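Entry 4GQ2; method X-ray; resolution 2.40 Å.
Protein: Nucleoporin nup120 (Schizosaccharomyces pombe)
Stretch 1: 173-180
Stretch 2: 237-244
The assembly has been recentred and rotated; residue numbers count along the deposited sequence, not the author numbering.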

ATOM      1  N   PRO A 173      15.258  18.969 -40.837  1.00 51.44           N
ATOM      2  CA  PRO A 173      13.910  18.432 -40.638  1.00 50.15           C
ATOM      3  C   PRO A 173      13.301  19.003 -39.365  1.00 55.87           C
ATOM      4  O   PRO A 173      13.994  19.136 -38.353  1.00 47.43           O
ATOM      5  CB  PRO A 173      14.145  16.919 -40.499  1.00 49.87           C
ATOM      6  CG  PRO A 173      15.490  16.674 -41.100  1.00 45.17           C
ATOM      7  CD  PRO A 173      16.275  17.906 -40.747  1.00 44.53           C
ATOM      8  N   ASP A 174      12.020  19.353 -39.431  1.00 56.12           N
ATOM      9  CA  ASP A 174      11.379  20.102 -38.364  1.00 55.21           C
ATOM     10  C   ASP A 174      10.080  19.452 -37.871  1.00 51.66           C
ATOM     11  O   ASP A 174       9.920  19.201 -36.679  1.00 51.29           O
ATOM     12  CB  ASP A 174      11.122  21.538 -38.828  1.00 63.60           C
ATOM     13  CG  ASP A 174      10.816  22.476 -37.679  1.00 69.87           C
ATOM     14  OD1 ASP A 174      11.608  22.526 -36.707  1.00 76.82           O
ATOM     15  OD2 ASP A 174       9.787  23.175 -37.760  1.00 62.25           O
ATOM     16  N   LEU A 175       9.156  19.188 -38.786  1.00 46.91           N
ATOM     17  CA  LEU A 175       7.896  18.552 -38.424  1.00 50.19           C
ATOM     18  C   LEU A 175       7.639  17.338 -39.305  1.00 50.85           C
ATOM     19  O   LEU A 175       8.090  17.292 -40.453  1.00 52.63           O
ATOM     20  CB  LEU A 175       6.732  19.544 -38.517  1.00 47.75           C
ATOM     21  CG  LEU A 175       6.738  20.770 -37.589  1.00 52.32           C
ATOM     22  CD1 LEU A 175       5.737  21.811 -38.067  1.00 45.96           C
ATOM     23  CD2 LEU A 175       6.455  20.383 -36.143  1.00 50.24           C
ATOM     24  N   MET A 176       6.932  16.354 -38.750  1.00 47.10           N
ATOM     25  CA  MET A 176       6.585  15.133 -39.473  1.00 50.97           C
ATOM     26  C   MET A 176       5.083  14.901 -39.476  1.00 50.69           C
ATOM     27  O   MET A 176       4.369  15.346 -38.575  1.00 52.02           O
ATOM     28  CB  MET A 176       7.240  13.904 -38.841  1.00 45.05           C
ATOM     29  CG  MET A 176       8.724  14.019 -38.532  1.00 58.05           C
ATOM     30  SD  MET A 176       9.253  12.703 -37.412  1.00 57.27           S
ATOM     31  CE  MET A 176       9.221  11.260 -38.473  1.00 39.40           C
ATOM     32  N   ALA A 177       4.616  14.188 -40.496  1.00 52.01           N
ATOM     33  CA  ALA A 177       3.267  13.632 -40.501  1.00 54.83           C
ATOM     34  C   ALA A 177       3.262  12.352 -41.325  1.00 57.44           C
ATOM     35  O   ALA A 177       3.380  12.391 -42.553  1.00 71.33           O
ATOM     36  CB  ALA A 177       2.250  14.635 -41.038  1.00 44.02           C
ATOM     37  N   ALA A 178       3.161  11.222 -40.631  1.00 51.24           N
ATOM     38  CA  ALA A 178       3.007   9.919 -41.262  1.00 51.05           C
ATOM     39  C   ALA A 178       1.794   9.935 -42.187  1.00 54.16           C
ATOM     40  O   ALA A 178       0.714  10.386 -41.805  1.00 57.39           O
ATOM     41  CB  ALA A 178       2.845   8.841 -40.199  1.00 47.09           C
ATOM     42  N   ILE A 179       1.982   9.459 -43.411  1.00 62.40           N
ATOM     43  CA  ILE A 179       0.888   9.385 -44.382  1.00 68.20           C
ATOM     44  C   ILE A 179       0.330   7.966 -44.396  1.00 70.22           C
ATOM     45  O   ILE A 179      -0.870   7.758 -44.583  1.00 68.70           O
ATOM     46  CB  ILE A 179       1.365   9.806 -45.796  1.00 72.96           C
ATOM     47  CG1 ILE A 179       1.805  11.279 -45.812  1.00 69.65           C
ATOM     48  CG2 ILE A 179       0.304   9.529 -46.857  1.00 80.22           C
ATOM     49  CD1 ILE A 179       0.840  12.246 -45.154  1.00 56.37           C
ATOM     50  N   SER A 180       1.223   7.004 -44.168  1.00 60.59           N
ATOM     51  CA  SER A 180       0.917   5.585 -44.233  1.00 53.54           C
ATOM     52  C   SER A 180       2.079   4.793 -43.643  1.00 55.39           C
ATOM     53  O   SER A 180       3.032   5.368 -43.106  1.00 50.76           O
ATOM     54  CB  SER A 180       0.706   5.160 -45.689  1.00 56.14           C
ATOM     55  OG  SER A 180       1.924   5.237 -46.414  1.00 51.83           O
TER
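Stretch 2 (237-244) TIISMIFL

How do the two backbones run relative to each other? Residues 173-178 form an extended strand, and the second stretch is likewise extended through its strand around 240-244, after the chain turns a corner at I239. The two strand axes point the same way, with only 3° between their N-to-C directions, and approach to 6.9 Å. The nearest CA atoms are those of L175 and S240, 7.5 Å apart, and of A177 and F243, 6.3 Å apart. No hydrogen bond crosses between the stretches, so despite their parallel course the two strands do not pair as neighbours in a sheet; side chains fill the space between them.

What meets the corner of the second stretch? L175 points its CA-to-CB bond toward the other stretch, and with chi1 m and chi2 t it places CD1 against the backbone at the turn. L175 CD1 lies 3.7 Å from I239 C and also 3.7 Å from S240 N, and 3.9 Å from I238 O. The CA-to-CB bonds of I239 and S240 point away from the first stretch. I238 starts toward the first stretch, but its end leads away.

How does M241 reach the first strand? Its CA-to-CB bond points sideways, yet the side chain, p at chi1 and t at both chi2 and chi3, extends far enough to bring its terminal methyl to the strand backbone. M241 CE is 3.3 Å from L175 O, a close van der Waals approach, and 4.0 Å from L175 CB. The same methyl lies 4.0 Å from M176 N and 4.1 Å from A177 N, so this one methyl touches the main chain of three successive residues, L175 to A177. M176 itself points its CA-to-CB bond away, and contributes here through its backbone.

What holds the far end of the contact? The CA-to-CB bond of F243 points toward the first stretch, with chi1 t, and its ring lies beside A178 and I179, where the strand gives way to loop. The small side chain of A177 meets the base of the F243 side chain, A177 CB to F243 CB being 4.5 Å. Beyond it, I179 covers one face of the ring: I179 CA stands 4.2 Å from the centroid of the F243 ring and 5° off its normal, a CH-pi contact. The end of the I179 side chain also comes nearer, with I179 CD1 3.6 Å from F243 CD1, while A178 O approaches F243 CD2 to 3.5 Å.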

ATOM      1  N   THR A 237       7.412  28.402 -45.083  1.00 47.31           N
ATOM      2  CA  THR A 237       7.854  27.467 -44.044  1.00 55.90           C
ATOM      3  C   THR A 237       6.661  26.931 -43.250  1.00 65.07           C
ATOM      4  O   THR A 237       5.846  27.705 -42.738  1.00 63.88           O
ATOM      5  CB  THR A 237       8.825  28.134 -43.048  1.00 62.32           C
ATOM      6  OG1 THR A 237       9.859  28.819 -43.761  1.00 61.49           O
ATOM      7  CG2 THR A 237       9.457  27.093 -42.124  1.00 69.36           C
ATOM      8  N   ILE A 238       6.562  25.607 -43.157  1.00 67.05           N
ATOM      9  CA  ILE A 238       5.465  24.967 -42.439  1.00 65.32           C
ATOM     10  C   ILE A 238       5.692  25.120 -40.938  1.00 64.26           C
ATOM     11  O   ILE A 238       6.751  24.750 -40.420  1.00 59.51           O
ATOM     12  CB  ILE A 238       5.318  23.471 -42.811  1.00 69.25           C
ATOM     13  CG1 ILE A 238       5.322  23.268 -44.338  1.00 60.61           C
ATOM     14  CG2 ILE A 238       4.075  22.861 -42.161  1.00 57.92           C
ATOM     15  CD1 ILE A 238       4.120  23.832 -45.070  1.00 59.42           C
ATOM     16  N   ILE A 239       4.706  25.689 -40.254  1.00 56.90           N
ATOM     17  CA  ILE A 239       4.781  25.860 -38.801  1.00 56.12           C
ATOM     18  C   ILE A 239       3.800  24.949 -38.061  1.00 48.66           C
ATOM     19  O   ILE A 239       3.798  24.904 -36.834  1.00 53.57           O
ATOM     20  CB  ILE A 239       4.589  27.331 -38.373  1.00 48.75           C
ATOM     21  CG1 ILE A 239       3.221  27.855 -38.821  1.00 56.75           C
ATOM     22  CG2 ILE A 239       5.727  28.188 -38.914  1.00 49.16           C
ATOM     23  CD1 ILE A 239       2.714  29.025 -38.003  1.00 69.05           C
ATOM     24  N   SER A 240       2.978  24.229 -38.825  1.00 49.08           N
ATOM     25  CA  SER A 240       2.015  23.269 -38.289  1.00 56.35           C
ATOM     26  C   SER A 240       1.363  22.510 -39.446  1.00 62.28           C
ATOM     27  O   SER A 240       0.877  23.124 -40.396  1.00 61.40           O
ATOM     28  CB  SER A 240       0.941  23.989 -37.462  1.00 67.23           C
ATOM     29  OG  SER A 240       0.396  23.146 -36.464  1.00 78.05           O
ATOM     30  N   MET A 241       1.363  21.181 -39.374  1.00 59.19           N
ATOM     31  CA  MET A 241       0.696  20.364 -40.396  1.00 60.06           C
ATOM     32  C   MET A 241       0.057  19.090 -39.845  1.00 56.01           C
ATOM     33  O   MET A 241       0.597  18.459 -38.931  1.00 58.31           O
ATOM     34  CB  MET A 241       1.639  20.033 -41.565  1.00 62.25           C
ATOM     35  CG  MET A 241       2.933  19.324 -41.193  1.00 58.56           C
ATOM     36  SD  MET A 241       3.752  18.639 -42.649  1.00 58.38           S
ATOM     37  CE  MET A 241       5.262  17.995 -41.937  1.00 51.22           C
ATOM     38  N   ILE A 242      -1.095  18.733 -40.412  1.00 48.42           N
ATOM     39  CA  ILE A 242      -1.834  17.529 -40.022  1.00 55.45           C
ATOM     40  C   ILE A 242      -2.353  16.747 -41.231  1.00 61.55           C
ATOM     41  O   ILE A 242      -2.762  17.324 -42.238  1.00 64.83           O
ATOM     42  CB  ILE A 242      -3.011  17.831 -39.059  1.00 52.56           C
ATOM     43  CG1 ILE A 242      -3.871  18.987 -39.584  1.00 57.21           C
ATOM     44  CG2 ILE A 242      -2.499  18.126 -37.654  1.00 51.98           C
ATOM     45  CD1 ILE A 242      -5.258  19.057 -38.976  1.00 54.51           C
ATOM     46  N   PHE A 243      -2.324  15.426 -41.109  1.00 62.54           N
ATOM     47  CA  PHE A 243      -2.795  14.522 -42.141  1.00 55.74           C
ATOM     48  C   PHE A 243      -4.228  14.088 -41.845  1.00 58.50           C
ATOM     49  O   PHE A 243      -4.554  13.759 -40.707  1.00 60.61           O
ATOM     50  CB  PHE A 243      -1.866  13.304 -42.215  1.00 57.14           C
ATOM     51  CG  PHE A 243      -2.428  12.144 -42.993  1.00 59.68           C
ATOM     52  CD1 PHE A 243      -2.658  12.245 -44.365  1.00 49.23           C
ATOM     53  CD2 PHE A 243      -2.711  10.938 -42.354  1.00 60.64           C
ATOM     54  CE1 PHE A 243      -3.160  11.166 -45.082  1.00 59.69           C
ATOM     55  CE2 PHE A 243      -3.220   9.858 -43.065  1.00 59.78           C
ATOM     56  CZ  PHE A 243      -3.443   9.970 -44.431  1.00 55.95           C
ATOM     57  N   LEU A 244      -5.072  14.097 -42.875  1.00 60.68           N
ATOM     58  CA  LEU A 244      -6.474  13.701 -42.744  1.00 62.67           C
ATOM     59  C   LEU A 244      -6.798  12.529 -43.664  1.00 77.94           C
ATOM     60  O   LEU A 244      -6.059  12.249 -44.602  1.00 78.47           O
ATOM     61  CB  LEU A 244      -7.405  14.874 -43.066  1.00 57.46           C
ATOM     62  CG  LEU A 244      -7.124  16.270 -42.499  1.00 67.43           C
ATOM     63  CD1 LEU A 244      -8.135  17.259 -43.055  1.00 67.18           C
ATOM     64  CD2 LEU A 244      -7.145  16.291 -40.978  1.00 71.35           C
TER